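Local coordinates for secreted effector protein SopD (Salmonella typhimurium, PDB 5CPC) that is secreted into host cells to alter their physiology, acting with SopB in membrane fission and macropinosome formation during invasion and contributing to replication in macrophages, at residues V135-S140 against K273-Y278. Numbering follows the deposited sequence.
Sequences VIESMS and KLNQDY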
ATOM      1  N   VAL A 135      -5.132  -9.395  14.400  1.00 75.10           N
ATOM      2  CA  VAL A 135      -5.669 -10.273  13.362  1.00 73.51           C
ATOM      3  C   VAL A 135      -5.307  -9.743  11.995  1.00 70.91           C
ATOM      4  O   VAL A 135      -5.581  -8.587  11.685  1.00 70.53           O
ATOM      5  CB  VAL A 135      -7.203 -10.428  13.461  1.00 74.37           C
ATOM      6  CG1 VAL A 135      -7.750 -11.296  12.297  1.00 74.44           C
ATOM      7  CG2 VAL A 135      -7.645 -10.977  14.842  1.00 75.50           C
ATOM      8  N   ILE A 136      -4.694 -10.578  11.172  1.00 69.20           N
ATOM      9  CA  ILE A 136      -4.470 -10.232   9.787  1.00 67.09           C
ATOM     10  C   ILE A 136      -5.410 -11.074   8.948  1.00 66.70           C
ATOM     11  O   ILE A 136      -5.392 -12.312   9.079  1.00 68.00           O
ATOM     12  CB  ILE A 136      -3.030 -10.545   9.356  1.00 67.84           C
ATOM     13  CG1 ILE A 136      -2.903 -10.518   7.821  1.00 67.60           C
ATOM     14  CG2 ILE A 136      -2.544 -11.889   9.929  1.00 70.28           C
ATOM     15  CD1 ILE A 136      -2.043 -11.656   7.205  1.00 69.74           C
ATOM     16  N   GLU A 137      -6.237 -10.426   8.121  1.00 63.30           N
ATOM     17  CA  GLU A 137      -7.087 -11.111   7.132  1.00 62.86           C
ATOM     18  C   GLU A 137      -6.270 -11.648   5.941  1.00 61.98           C
ATOM     19  O   GLU A 137      -5.326 -11.020   5.505  1.00 60.57           O
ATOM     20  CB  GLU A 137      -8.181 -10.164   6.605  1.00 61.56           C
ATOM     21  CG  GLU A 137      -9.301  -9.758   7.603  1.00 64.65           C
ATOM     22  CD  GLU A 137     -10.011 -10.929   8.286  1.00 68.14           C
ATOM     23  OE1 GLU A 137     -10.333 -10.808   9.490  1.00 68.59           O
ATOM     24  OE2 GLU A 137     -10.242 -11.968   7.633  1.00 72.07           O
ATOM     25  N   SER A 138      -6.620 -12.780   5.363  1.00 62.97           N
ATOM     26  CA  SER A 138      -5.719 -13.275   4.312  1.00 63.45           C
ATOM     27  C   SER A 138      -5.850 -12.536   2.975  1.00 61.50           C
ATOM     28  O   SER A 138      -6.880 -11.922   2.694  1.00 60.96           O
ATOM     29  CB  SER A 138      -5.688 -14.817   4.210  1.00 65.56           C
ATOM     30  OG  SER A 138      -6.687 -15.318   3.349  1.00 68.24           O
ATOM     31  N   MET A 139      -4.768 -12.482   2.197  1.00 60.49           N
ATOM     32  CA  MET A 139      -4.833 -11.841   0.860  1.00 58.81           C
ATOM     33  C   MET A 139      -4.799 -12.807  -0.306  1.00 58.13           C
ATOM     34  O   MET A 139      -4.139 -13.836  -0.259  1.00 56.98           O
ATOM     35  CB  MET A 139      -3.788 -10.719   0.634  1.00 58.34           C
ATOM     36  CG  MET A 139      -2.723 -10.559   1.632  1.00 59.58           C
ATOM     37  SD  MET A 139      -1.942  -8.888   1.701  1.00 57.39           S
ATOM     38  CE  MET A 139      -1.103  -9.146   3.280  1.00 54.82           C
ATOM     39  N   SER A 140      -5.498 -12.459  -1.372  1.00 56.51           N
ATOM     40  CA  SER A 140      -5.328 -13.246  -2.591  1.00 57.76           C
ATOM     41  C   SER A 140      -3.860 -13.116  -3.061  1.00 57.21           C
ATOM     42  O   SER A 140      -3.146 -12.206  -2.604  1.00 55.29           O
ATOM     43  CB  SER A 140      -6.274 -12.745  -3.676  1.00 56.59           C
ATOM     44  OG  SER A 140      -6.033 -11.378  -3.910  1.00 57.67           O
ATOM     45  N   LYS A 273      -9.894  -1.664  12.773  1.00 60.54           N
ATOM     46  CA  LYS A 273     -10.892  -0.825  12.149  1.00 60.79           C
ATOM     47  C   LYS A 273     -11.039  -1.176  10.671  1.00 58.69           C
ATOM     48  O   LYS A 273     -12.152  -1.453  10.219  1.00 60.48           O
ATOM     49  CB  LYS A 273     -10.562   0.666  12.338  1.00 61.59           C
ATOM     50  CG  LYS A 273     -11.600   1.386  13.160  1.00 65.94           C
ATOM     51  CD  LYS A 273     -10.986   2.386  14.137  1.00 70.21           C
ATOM     52  CE  LYS A 273     -12.011   2.758  15.215  1.00 73.72           C
ATOM     53  NZ  LYS A 273     -11.409   3.548  16.336  1.00 77.99           N
ATOM     54  N   LEU A 274      -9.951  -1.179   9.917  1.00 55.22           N
ATOM     55  CA  LEU A 274     -10.052  -1.540   8.512  1.00 53.28           C
ATOM     56  C   LEU A 274     -10.527  -2.978   8.316  1.00 53.95           C
ATOM     57  O   LEU A 274     -11.381  -3.257   7.408  1.00 52.68           O
ATOM     58  CB  LEU A 274      -8.742  -1.292   7.796  1.00 51.75           C
ATOM     59  CG  LEU A 274      -8.202   0.127   7.868  1.00 49.46           C
ATOM     60  CD1 LEU A 274      -6.728  -0.055   7.667  1.00 43.58           C
ATOM     61  CD2 LEU A 274      -8.825   1.043   6.757  1.00 48.11           C
ATOM     62  N   ASN A 275     -10.039  -3.881   9.187  1.00 53.82           N
ATOM     63  CA  ASN A 275     -10.636  -5.212   9.300  1.00 54.76           C
ATOM     64  C   ASN A 275     -12.142  -5.265   9.437  1.00 54.76           C
ATOM     65  O   ASN A 275     -12.795  -6.033   8.704  1.00 53.83           O
ATOM     66  CB  ASN A 275      -9.964  -6.076  10.369  1.00 56.15           C
ATOM     67  CG  ASN A 275      -8.585  -6.514   9.940  1.00 57.57           C
ATOM     68  OD1 ASN A 275      -8.276  -6.528   8.751  1.00 55.39           O
ATOM     69  ND2 ASN A 275      -7.744  -6.842  10.894  1.00 61.75           N
ATOM     70  N   GLN A 276     -12.669  -4.436  10.334  1.00 55.34           N
ATOM     71  CA  GLN A 276     -14.074  -4.454  10.680  1.00 57.55           C
ATOM     72  C   GLN A 276     -14.928  -4.035   9.476  1.00 55.76           C
ATOM     73  O   GLN A 276     -15.865  -4.730   9.086  1.00 55.32           O
ATOM     74  CB  GLN A 276     -14.316  -3.550  11.890  1.00 59.29           C
ATOM     75  CG  GLN A 276     -15.799  -3.384  12.267  1.00 65.84           C
ATOM     76  CD  GLN A 276     -16.433  -4.663  12.847  1.00 71.34           C
ATOM     77  OE1 GLN A 276     -15.740  -5.511  13.439  1.00 74.44           O
ATOM     78  NE2 GLN A 276     -17.758  -4.794  12.688  1.00 72.40           N
ATOM     79  N   ASP A 277     -14.567  -2.918   8.852  1.00 54.64           N
ATOM     80  CA  ASP A 277     -15.235  -2.463   7.648  1.00 53.03           C
ATOM     81  C   ASP A 277     -15.194  -3.494   6.540  1.00 52.16           C
ATOM     82  O   ASP A 277     -16.198  -3.763   5.834  1.00 52.04           O
ATOM     83  CB  ASP A 277     -14.517  -1.262   7.140  1.00 53.44           C
ATOM     84  CG  ASP A 277     -14.845   0.011   7.911  1.00 57.65           C
ATOM     85  OD1 ASP A 277     -15.057  -0.024   9.148  1.00 59.49           O
ATOM     86  OD2 ASP A 277     -14.842   1.078   7.239  1.00 62.68           O
ATOM     87  N   TYR A 278     -14.023  -4.065   6.361  1.00 50.70           N
ATOM     88  CA  TYR A 278     -13.832  -5.107   5.370  1.00 48.81           C
ATOM     89  C   TYR A 278     -14.783  -6.277   5.609  1.00 48.72           C
ATOM     90  O   TYR A 278     -15.389  -6.818   4.673  1.00 48.84           O
ATOM     91  CB  TYR A 278     -12.375  -5.589   5.435  1.00 47.30           C
ATOM     92  CG  TYR A 278     -11.934  -6.492   4.312  1.00 45.04           C
ATOM     93  CD1 TYR A 278     -11.695  -5.984   3.049  1.00 44.62           C
ATOM     94  CD2 TYR A 278     -11.684  -7.848   4.539  1.00 47.06           C
ATOM     95  CE1 TYR A 278     -11.267  -6.796   1.986  1.00 45.26           C
ATOM     96  CE2 TYR A 278     -11.231  -8.674   3.513  1.00 48.99           C
ATOM     97  CZ  TYR A 278     -11.024  -8.130   2.231  1.00 48.66           C
ATOM     98  OH  TYR A 278     -10.551  -8.908   1.198  1.00 53.22           O
TER
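N275 on helix 264-283 reaches V135 in the loop that leads into helix 141-160. Its amide ND2 donates to the backbone O of V135 at 2.9 Å. The bond is weak because it is bent, with an N-H...O angle of 127°. CG of N275 stands anti to its own carbonyl carbon (chi1 -71°), which carries the amide out toward the loop.

The remaining contacts between the two segments are van der Waals. CG of E137 lies 3.6 Å from OD1 of N275. The same methylene is 4.3 Å from CD2 of Y278 and approaches that ring obliquely. It thus touches two side chains one helical turn apart. The E137 chain bends at chi2, and its carboxylate plane is nearly perpendicular to the N275 amide, 87° apart.

OE1 of E137 makes a weak hydrogen bond with ND2 of N279, further along the same helix as N275. P248 of helix 248-256 touches both N275 and Y278, and the Y278 ring packs edge-to-face with H282 and also meets H247. Weak hydrogen bonds link H247 NE2 to the backbone O atoms of E137 and S138.

The contact is small, with 186 Å² buried in all. It joins the loop between helices 124-127 and 141-160 to the side of helix 264-283. Its chemistry implies a modest attachment: the one direct hydrogen bond uses a backbone acceptor, and the acidic E137 meets the helix segment through its aliphatic part.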